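Local structure of Sn-glycerol-3-phosphate ABC transporter substrate-binding protein UspB (Mycobacterium tuberculosis, 4MFI) at residues F210-A220 with A233-Y241. The protein probably delivers glycerophosphocholine to an ATP-binding cassette importer as its extracellular substrate-binding subunit. Numbering follows the deposited sequence.
Sequences FQGPNWAFGGA and ATIAAGNFY
Thr234 OG1 lies 3.1 Å from Ala220 O and is hydrogen-bonded to Thr228 O; the two carbonyls compete for its single proton, and which of them receives it is not settled. Ala220 N lies equally near. Lying beside its own backbone N (chi1 -53°), the hydroxyl reaches Ala220, while CG2, on the other branch, comes 3.6 Å from Asn214 OD1. That amide oxygen, lodged between the methyls Thr234 CG2 and Ala237 CB, the latter at 3.3 Å, is buried by the contact and has no polar partner in the model. Helix 211-216 ends in a Schellman motif at Gly218, and the turn that follows lies against the first turn of helix 232-245 within one alpha/beta domain of the periplasmic-binding-protein fold. Gly219, lacking a side chain, lets the backbones close to 4.0 Å between its CA and Thr234 CA. A water donates to both Phe217 O and Ala233 O, bridging these two turns. Further along, Phe217 puts CE2 over one face of the Phe240 ring, 3.6 Å from CG, with the planes inclined at 52°. On the far side of Ala237, Phe210 turns its ring edge to the backbone of Ala237 and Gly238, its CE1 3.8 Å from Tyr241 CB, while Tyr241 OH is hydrogen-bonded to Leu399 O.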
loop_
_atom_site.group_PDB
_atom_site.type_symbol
_atom_site.label_atom_id
_atom_site.label_comp_id
_atom_site.label_asym_id
_atom_site.label_seq_id
_atom_site.Cartn_x
_atom_site.Cartn_y
_atom_site.Cartn_z
ATOM N N PHE A 210 -7.327 -5.912 6.176
ATOM C CA PHE A 210 -8.727 -6.352 6.250
ATOM C C PHE A 210 -9.547 -5.821 5.082
ATOM O O PHE A 210 -10.623 -6.334 4.783
ATOM C CB PHE A 210 -9.357 -5.913 7.584
ATOM C CG PHE A 210 -10.823 -6.252 7.717
ATOM C CD1 PHE A 210 -11.232 -7.549 7.984
ATOM C CD2 PHE A 210 -11.791 -5.256 7.591
ATOM C CE1 PHE A 210 -12.583 -7.854 8.106
ATOM C CE2 PHE A 210 -13.141 -5.556 7.715
ATOM C CZ PHE A 210 -13.537 -6.856 7.973
ATOM N N GLN A 211 -9.038 -4.788 4.420
ATOM C CA GLN A 211 -9.755 -4.176 3.319
ATOM C C GLN A 211 -10.104 -5.204 2.251
ATOM O O GLN A 211 -11.196 -5.178 1.678
ATOM C CB GLN A 211 -8.882 -3.084 2.707
ATOM C CG GLN A 211 -9.571 -1.768 2.640
ATOM C CD GLN A 211 -8.716 -0.639 2.104
ATOM O OE1 GLN A 211 -9.253 0.354 1.624
ATOM N NE2 GLN A 211 -7.385 -0.769 2.203
ATOM N N GLY A 212 -9.170 -6.118 2.004
ATOM C CA GLY A 212 -9.361 -7.150 1.004
ATOM C C GLY A 212 -10.504 -8.100 1.310
ATOM O O GLY A 212 -11.431 -8.220 0.503
ATOM N N PRO A 213 -10.444 -8.802 2.455
ATOM C CA PRO A 213 -11.563 -9.688 2.782
ATOM C C PRO A 213 -12.881 -8.946 2.885
ATOM O O PRO A 213 -13.894 -9.495 2.467
ATOM C CB PRO A 213 -11.163 -10.310 4.132
ATOM C CG PRO A 213 -9.949 -9.591 4.571
ATOM C CD PRO A 213 -9.292 -9.043 3.341
ATOM N N ASN A 214 -12.873 -7.717 3.391
ATOM C CA ASN A 214 -14.095 -6.934 3.431
ATOM C C ASN A 214 -14.689 -6.803 2.019
ATOM O O ASN A 214 -15.848 -7.162 1.783
ATOM C CB ASN A 214 -13.781 -5.565 4.052
ATOM C CG ASN A 214 -15.015 -4.807 4.488
ATOM O OD1 ASN A 214 -16.088 -5.378 4.719
ATOM N ND2 ASN A 214 -14.856 -3.497 4.629
ATOM N N TRP A 215 -13.885 -6.331 1.071
ATOM C CA TRP A 215 -14.320 -6.239 -0.322
ATOM C C TRP A 215 -14.769 -7.592 -0.894
ATOM O O TRP A 215 -15.748 -7.660 -1.643
ATOM C CB TRP A 215 -13.187 -5.699 -1.189
ATOM C CG TRP A 215 -12.856 -4.249 -0.983
ATOM C CD1 TRP A 215 -13.686 -3.255 -0.525
ATOM C CD2 TRP A 215 -11.596 -3.631 -1.251
ATOM N NE1 TRP A 215 -13.006 -2.055 -0.498
ATOM C CE2 TRP A 215 -11.724 -2.262 -0.946
ATOM C CE3 TRP A 215 -10.367 -4.107 -1.727
ATOM C CZ2 TRP A 215 -10.667 -1.367 -1.096
ATOM C CZ3 TRP A 215 -9.322 -3.219 -1.878
ATOM C CH2 TRP A 215 -9.480 -1.864 -1.569
ATOM N N ALA A 216 -14.035 -8.658 -0.573
ATOM C CA ALA A 216 -14.349 -9.985 -1.094
ATOM C C ALA A 216 -15.741 -10.450 -0.670
ATOM O O ALA A 216 -16.405 -11.206 -1.391
ATOM C CB ALA A 216 -13.293 -10.991 -0.646
ATOM N N PHE A 217 -16.174 -9.984 0.497
ATOM C CA PHE A 217 -17.483 -10.330 1.048
ATOM C C PHE A 217 -18.557 -9.302 0.686
ATOM O O PHE A 217 -19.699 -9.412 1.133
ATOM C CB PHE A 217 -17.384 -10.497 2.572
ATOM C CG PHE A 217 -16.865 -11.843 3.010
ATOM C CD1 PHE A 217 -17.570 -13.001 2.696
ATOM C CD2 PHE A 217 -15.696 -11.957 3.759
ATOM C CE1 PHE A 217 -17.118 -14.249 3.111
ATOM C CE2 PHE A 217 -15.233 -13.210 4.184
ATOM C CZ PHE A 217 -15.945 -14.355 3.856
ATOM N N GLY A 218 -18.193 -8.317 -0.136
ATOM C CA GLY A 218 -19.138 -7.310 -0.587
ATOM C C GLY A 218 -19.247 -6.108 0.329
ATOM O O GLY A 218 -20.099 -5.245 0.117
ATOM N N GLY A 219 -18.396 -6.051 1.350
ATOM C CA GLY A 219 -18.360 -4.918 2.254
ATOM C C GLY A 219 -17.417 -3.823 1.791
ATOM O O GLY A 219 -16.704 -3.970 0.791
ATOM N N ALA A 220 -17.400 -2.721 2.537
ATOM C CA ALA A 220 -16.438 -1.647 2.322
ATOM C C ALA A 220 -16.489 -0.744 3.533
ATOM O O ALA A 220 -17.501 -0.693 4.235
ATOM C CB ALA A 220 -16.785 -0.858 1.073
ATOM N N ALA A 233 -23.261 -6.191 4.641
ATOM C CA ALA A 233 -22.128 -6.954 4.120
ATOM C C ALA A 233 -20.838 -6.653 4.883
ATOM O O ALA A 233 -20.015 -7.542 5.105
ATOM C CB ALA A 233 -21.947 -6.716 2.631
ATOM N N THR A 234 -20.667 -5.403 5.299
ATOM C CA THR A 234 -19.479 -5.017 6.048
ATOM C C THR A 234 -19.496 -5.615 7.447
ATOM O O THR A 234 -18.483 -6.122 7.937
ATOM C CB THR A 234 -19.370 -3.500 6.138
ATOM O OG1 THR A 234 -19.465 -2.963 4.814
ATOM C CG2 THR A 234 -18.035 -3.098 6.768
ATOM N N ILE A 235 -20.651 -5.557 8.099
ATOM C CA ILE A 235 -20.792 -6.191 9.405
ATOM C C ILE A 235 -20.534 -7.702 9.306
ATOM O O ILE A 235 -19.881 -8.288 10.172
ATOM C CB ILE A 235 -22.166 -5.880 10.035
ATOM C CG1 ILE A 235 -22.226 -4.393 10.418
ATOM C CG2 ILE A 235 -22.419 -6.766 11.257
ATOM C CD1 ILE A 235 -23.547 -3.944 10.935
ATOM N N ALA A 236 -21.010 -8.329 8.233
ATOM C CA ALA A 236 -20.765 -9.754 8.023
ATOM C C ALA A 236 -19.273 -10.064 7.875
ATOM O O ALA A 236 -18.782 -11.042 8.445
ATOM C CB ALA A 236 -21.545 -10.260 6.824
ATOM N N ALA A 237 -18.553 -9.238 7.113
ATOM C CA ALA A 237 -17.103 -9.396 6.996
ATOM C C ALA A 237 -16.424 -9.216 8.353
ATOM O O ALA A 237 -15.503 -9.961 8.703
ATOM C CB ALA A 237 -16.537 -8.423 5.975
ATOM N N GLY A 238 -16.890 -8.238 9.127
ATOM C CA GLY A 238 -16.385 -8.042 10.480
ATOM C C GLY A 238 -16.580 -9.274 11.348
ATOM O O GLY A 238 -15.691 -9.655 12.121
ATOM N N ASN A 239 -17.740 -9.912 11.219
ATOM C CA ASN A 239 -18.010 -11.131 11.971
ATOM C C ASN A 239 -17.207 -12.331 11.491
ATOM O O ASN A 239 -16.839 -13.177 12.290
ATOM C CB ASN A 239 -19.509 -11.429 12.007
ATOM C CG ASN A 239 -20.234 -10.576 13.028
ATOM O OD1 ASN A 239 -21.146 -9.825 12.701
ATOM N ND2 ASN A 239 -19.809 -10.679 14.279
ATOM N N PHE A 240 -16.901 -12.389 10.197
ATOM C CA PHE A 240 -15.989 -13.413 9.684
ATOM C C PHE A 240 -14.646 -13.317 10.412
ATOM O O PHE A 240 -14.099 -14.314 10.896
ATOM C CB PHE A 240 -15.789 -13.229 8.177
ATOM C CG PHE A 240 -14.650 -14.014 7.616
ATOM C CD1 PHE A 240 -14.833 -15.338 7.237
ATOM C CD2 PHE A 240 -13.399 -13.436 7.443
ATOM C CE1 PHE A 240 -13.793 -16.077 6.704
ATOM C CE2 PHE A 240 -12.338 -14.189 6.918
ATOM C CZ PHE A 240 -12.546 -15.503 6.551
ATOM N N TYR A 241 -14.132 -12.096 10.493
ATOM C CA TYR A 241 -12.886 -11.810 11.184
ATOM C C TYR A 241 -12.991 -12.137 12.679
ATOM O O TYR A 241 -12.144 -12.834 13.230
ATOM C CB TYR A 241 -12.532 -10.339 10.936
ATOM C CG TYR A 241 -11.509 -9.724 11.857
ATOM C CD1 TYR A 241 -11.908 -8.914 12.912
ATOM C CD2 TYR A 241 -10.141 -9.912 11.652
ATOM C CE1 TYR A 241 -10.984 -8.318 13.741
ATOM C CE2 TYR A 241 -9.207 -9.315 12.482
ATOM C CZ TYR A 241 -9.638 -8.521 13.527
ATOM O OH TYR A 241 -8.728 -7.923 14.364
HETATM O O HOH W 1 -20.680 -9.984 3.685
#